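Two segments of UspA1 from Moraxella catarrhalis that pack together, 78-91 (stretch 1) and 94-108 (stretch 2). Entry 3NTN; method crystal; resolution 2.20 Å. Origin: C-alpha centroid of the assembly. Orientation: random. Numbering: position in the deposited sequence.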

# COMPACT_ATOMS: atom_id res chain seq x y z
N GLU B 78 -1.87 22.21 -1.22
CA GLU B 78 -1.29 23.47 -0.81
C GLU B 78 0.02 23.17 -0.04
O GLU B 78 0.55 24.03 0.60
CB GLU B 78 -2.29 24.27 0.03
CG GLU B 78 -3.42 24.99 -0.76
CD GLU B 78 -4.74 25.23 0.05
OE1 GLU B 78 -4.89 24.74 1.22
OE2 GLU B 78 -5.67 25.89 -0.52
N GLY B 79 0.52 21.94 -0.12
CA GLY B 79 1.74 21.56 0.63
C GLY B 79 2.76 21.10 -0.37
O GLY B 79 2.39 20.43 -1.33
N GLU B 80 4.02 21.51 -0.22
CA GLU B 80 5.03 21.15 -1.23
C GLU B 80 5.16 19.62 -1.53
O GLU B 80 4.93 18.77 -0.65
CB GLU B 80 6.37 21.75 -0.89
CG GLU B 80 6.41 23.29 -0.88
CD GLU B 80 7.84 23.83 -1.11
OE1 GLU B 80 8.77 22.99 -1.10
OE2 GLU B 80 8.02 25.07 -1.33
N ASN B 81 5.48 19.31 -2.79
CA ASN B 81 5.88 17.96 -3.23
C ASN B 81 4.83 16.91 -2.87
O ASN B 81 5.13 15.80 -2.45
CB ASN B 81 7.31 17.63 -2.72
CG ASN B 81 8.38 18.59 -3.31
OD1 ASN B 81 8.31 18.93 -4.49
ND2 ASN B 81 9.36 19.02 -2.50
N SER B 82 3.57 17.29 -3.03
CA SER B 82 2.47 16.45 -2.70
C SER B 82 1.70 16.13 -3.94
O SER B 82 1.80 16.89 -4.93
CB SER B 82 1.55 17.15 -1.70
OG SER B 82 2.18 17.15 -0.46
N VAL B 83 0.95 15.03 -3.87
CA VAL B 83 0.14 14.49 -4.99
C VAL B 83 -1.25 14.14 -4.45
O VAL B 83 -1.36 13.59 -3.36
CB VAL B 83 0.87 13.24 -5.57
CG1 VAL B 83 -0.02 12.45 -6.59
CG2 VAL B 83 2.20 13.67 -6.19
N ALA B 84 -2.31 14.45 -5.18
CA ALA B 84 -3.63 13.87 -4.90
C ALA B 84 -4.29 13.48 -6.21
O ALA B 84 -4.53 14.33 -7.08
CB ALA B 84 -4.51 14.87 -4.21
N ILE B 85 -4.66 12.20 -6.33
CA ILE B 85 -5.33 11.73 -7.51
C ILE B 85 -6.57 11.05 -7.02
O ILE B 85 -6.49 10.20 -6.12
CB ILE B 85 -4.44 10.78 -8.31
CG1 ILE B 85 -3.17 11.53 -8.77
CG2 ILE B 85 -5.20 10.14 -9.57
CD1 ILE B 85 -2.10 10.59 -9.36
N GLY B 86 -7.72 11.40 -7.61
CA GLY B 86 -9.01 10.79 -7.29
C GLY B 86 -9.99 11.93 -7.05
O GLY B 86 -10.14 12.75 -7.92
N SER B 87 -10.54 12.05 -5.84
CA SER B 87 -11.75 12.87 -5.57
C SER B 87 -11.84 13.41 -4.16
O SER B 87 -11.61 12.67 -3.22
CB SER B 87 -12.97 12.01 -5.79
OG SER B 87 -13.59 12.43 -6.95
N ASN B 88 -12.20 14.69 -4.00
CA ASN B 88 -12.31 15.30 -2.64
C ASN B 88 -11.13 14.91 -1.71
O ASN B 88 -11.30 14.14 -0.76
CB ASN B 88 -13.66 14.95 -1.96
CG ASN B 88 -14.86 15.36 -2.78
OD1 ASN B 88 -15.21 16.55 -2.84
ND2 ASN B 88 -15.53 14.38 -3.41
N ASN B 89 -9.95 15.41 -1.99
CA ASN B 89 -8.78 15.18 -1.15
C ASN B 89 -8.16 16.58 -0.91
O ASN B 89 -8.33 17.47 -1.75
CB ASN B 89 -7.77 14.26 -1.84
CG ASN B 89 -8.37 12.89 -2.24
OD1 ASN B 89 -8.93 12.17 -1.41
ND2 ASN B 89 -8.21 12.52 -3.51
N THR B 90 -7.53 16.79 0.24
CA THR B 90 -6.91 18.07 0.56
C THR B 90 -5.58 17.82 1.26
O THR B 90 -5.56 17.03 2.19
CB THR B 90 -7.77 18.91 1.51
OG1 THR B 90 -9.07 19.15 0.93
CG2 THR B 90 -7.07 20.27 1.86
N VAL B 91 -4.51 18.51 0.80
CA VAL B 91 -3.20 18.60 1.51
C VAL B 91 -2.98 20.07 1.80
O VAL B 91 -2.97 20.88 0.90
CB VAL B 91 -1.99 18.02 0.63
CG1 VAL B 91 -0.58 18.16 1.35
CG2 VAL B 91 -2.23 16.57 0.26
N GLY B 94 2.16 23.24 4.84
CA GLY B 94 2.84 22.59 5.99
C GLY B 94 2.53 21.09 6.20
O GLY B 94 2.77 20.54 7.30
N GLN B 95 1.97 20.45 5.17
CA GLN B 95 1.91 19.01 5.04
C GLN B 95 2.65 18.71 3.76
O GLN B 95 2.06 18.83 2.70
CB GLN B 95 0.48 18.50 4.91
CG GLN B 95 -0.24 18.43 6.21
CD GLN B 95 -1.69 18.00 6.09
OE1 GLN B 95 -2.46 18.55 5.29
NE2 GLN B 95 -2.08 17.04 6.93
N GLN B 96 3.91 18.30 3.86
CA GLN B 96 4.78 18.14 2.72
C GLN B 96 4.95 16.67 2.40
O GLN B 96 4.88 15.84 3.28
CB GLN B 96 6.13 18.78 3.01
CG GLN B 96 6.03 20.25 3.38
CD GLN B 96 7.33 20.84 3.84
OE1 GLN B 96 8.20 21.17 3.01
NE2 GLN B 96 7.49 20.97 5.17
N ASN B 97 5.14 16.35 1.13
CA ASN B 97 5.43 14.97 0.71
C ASN B 97 4.35 13.98 1.03
O ASN B 97 4.62 12.87 1.47
CB ASN B 97 6.77 14.49 1.30
CG ASN B 97 7.93 15.26 0.76
OD1 ASN B 97 8.50 16.06 1.46
ND2 ASN B 97 8.27 15.05 -0.52
N VAL B 98 3.11 14.40 0.80
CA VAL B 98 1.99 13.57 1.12
C VAL B 98 1.36 13.09 -0.19
O VAL B 98 1.27 13.86 -1.13
CB VAL B 98 1.01 14.31 1.99
CG1 VAL B 98 -0.30 13.50 2.15
CG2 VAL B 98 1.68 14.69 3.34
N PHE B 99 1.03 11.80 -0.26
CA PHE B 99 0.57 11.18 -1.51
C PHE B 99 -0.74 10.51 -1.28
O PHE B 99 -0.82 9.66 -0.42
CB PHE B 99 1.62 10.18 -2.03
CG PHE B 99 2.99 10.84 -2.24
CD1 PHE B 99 3.32 11.42 -3.49
CD2 PHE B 99 3.90 10.95 -1.18
CE1 PHE B 99 4.54 12.06 -3.68
CE2 PHE B 99 5.16 11.59 -1.36
CZ PHE B 99 5.46 12.17 -2.60
N ILE B 100 -1.73 10.87 -2.09
CA ILE B 100 -3.08 10.33 -1.98
C ILE B 100 -3.54 9.69 -3.29
O ILE B 100 -3.54 10.31 -4.34
CB ILE B 100 -4.08 11.47 -1.60
CG1 ILE B 100 -3.61 12.19 -0.31
CG2 ILE B 100 -5.47 10.89 -1.44
CD1 ILE B 100 -4.40 13.45 0.04
N LEU B 101 -3.93 8.43 -3.23
CA LEU B 101 -4.62 7.82 -4.37
C LEU B 101 -5.90 7.28 -3.74
O LEU B 101 -5.86 6.27 -3.05
CB LEU B 101 -3.75 6.71 -5.02
CG LEU B 101 -4.40 5.91 -6.17
CD1 LEU B 101 -4.70 6.80 -7.36
CD2 LEU B 101 -3.54 4.73 -6.58
N GLY B 102 -7.01 8.00 -3.91
CA GLY B 102 -8.16 7.81 -3.04
C GLY B 102 -9.20 8.88 -3.24
O GLY B 102 -9.06 9.75 -4.14
N SER B 103 -10.25 8.84 -2.43
CA SER B 103 -11.33 9.79 -2.48
C SER B 103 -11.85 10.03 -1.07
O SER B 103 -11.70 9.19 -0.20
CB SER B 103 -12.47 9.25 -3.33
OG SER B 103 -12.80 7.93 -2.96
N ASN B 104 -12.38 11.24 -0.84
CA ASN B 104 -13.05 11.56 0.40
C ASN B 104 -12.18 11.25 1.60
O ASN B 104 -12.67 10.73 2.60
CB ASN B 104 -14.42 10.84 0.50
CG ASN B 104 -15.42 11.35 -0.54
OD1 ASN B 104 -15.32 11.02 -1.71
ND2 ASN B 104 -16.41 12.14 -0.12
N THR B 105 -10.88 11.56 1.47
CA THR B 105 -9.93 11.29 2.55
C THR B 105 -9.95 12.38 3.66
O THR B 105 -10.66 13.39 3.57
CB THR B 105 -8.49 11.06 2.01
OG1 THR B 105 -8.14 12.20 1.25
CG2 THR B 105 -8.38 9.84 1.00
N ASP B 106 -9.19 12.13 4.74
CA ASP B 106 -9.08 13.05 5.87
C ASP B 106 -7.61 13.09 6.19
O ASP B 106 -7.01 12.08 6.62
CB ASP B 106 -9.90 12.53 7.05
CG ASP B 106 -9.68 13.33 8.36
OD1 ASP B 106 -9.41 14.56 8.32
OD2 ASP B 106 -9.82 12.72 9.46
N THR B 107 -7.02 14.25 5.93
CA THR B 107 -5.61 14.49 6.20
C THR B 107 -5.35 15.36 7.46
O THR B 107 -4.22 15.87 7.66
CB THR B 107 -5.00 15.21 5.02
OG1 THR B 107 -5.83 16.33 4.73
CG2 THR B 107 -4.91 14.28 3.77
N THR B 108 -6.38 15.55 8.29
CA THR B 108 -6.25 16.25 9.59
C THR B 108 -5.04 15.78 10.41
O THR B 108 -4.24 16.60 10.92
CB THR B 108 -7.54 16.09 10.43
OG1 THR B 108 -8.61 16.79 9.78
CG2 THR B 108 -7.38 16.65 11.89
O HOH W 1 4.26 23.21 2.19
O HOH W 2 -15.51 11.07 -4.23
O HOH W 3 -8.08 15.07 2.10

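The two segments pack as successive rungs of a parallel arrangement, strand 83-85 running beside strand 99-101 with their axes 4.7 Å apart and only 6° between their directions. A ladder of backbone hydrogen bonds joins them, alternating in donor as parallel pairing requires. Val83 N donates to Val98 O (3.0 Å), and Val83 O accepts from Ile100 N (3.0 Å); Ile85 N then reaches Ile100 O (3.0 Å), while Ile85 O receives Gly102 N (3.2 Å). The pattern carries on through the corner, where Ser87 N binds Gly102 O (3.2 Å) and Asn104 N binds Ser87 O (2.9 Å). Each of Val83, Ile85 and Ser87 therefore has both its amide and its carbonyl satisfied by the other segment.

At the N-terminal end, Asn97 N donates to Glu80 O (3.0 Å), and the side chain of Ser82 takes over a backbone role: its OG accepts from Val98 N (3.2 Å) and donates to Glu80 O (3.2 Å). Glu80 O thus serves two donors, and Ser82 OG links the two segments while bracing its own loop. Glu80 N is satisfied by water 1 at 3.0 Å, which also lies 3.4 Å from Gly94 N in a weak hydrogen bond.

Beyond the corner, the side chain of Asn89 also links the two segments. Its CA-to-CB bond points sideways, but its amide end comes nearer to the second segment, where ND2 donates to Gly102 O (3.0 Å) and OD1 accepts from Thr105 OG1 (2.8 Å). Gly102 O consequently accepts from both Ser87 N and Asn89 ND2; Asn89 ND2 has a further partner elsewhere in the structure. Thr105 OG1, having donated its proton to Asn89, accepts from water 3 (3.0 Å), and that water in turn accepts from Thr90 N (2.6 Å). Thr90 O takes a short hydrogen bond from Thr107 OG1 (2.6 Å). By contrast, the bond from Thr105 N to Asn88 O is weak, being long (3.4 Å) and bent (134°). Water 2 donates to Asn104 OD1 (2.5 Å) and accepts weakly from Asn88 ND2 (3.4 Å).

Apolar side chains pair in register along the strands. Val83 CG2 lies 3.7 Å from Phe99 CD1, and Ile85 CG2 lies 4.0 Å from Leu101 CD1, on the same face of the sheet. Ala84 and Ile100 occupy the other face, their CB atoms 4.3 Å apart. There Ile100 CD1 also meets Val91 CG2 at 3.8 Å, and Val91 CG2 packs 4.1 Å from Val98 CG1, so the strand ending at Val91 helps to cover this side.

Two glycines bring backbone atoms close to carbonyls. Gly79 CA makes a CA-H...O contact with Gln95 O (3.4 Å), as Gly86 CA does with Gly102 O (3.3 Å); an ideal CB at either position would clash with the same oxygen. The backbone angles of Gly86 by themselves also call for glycine.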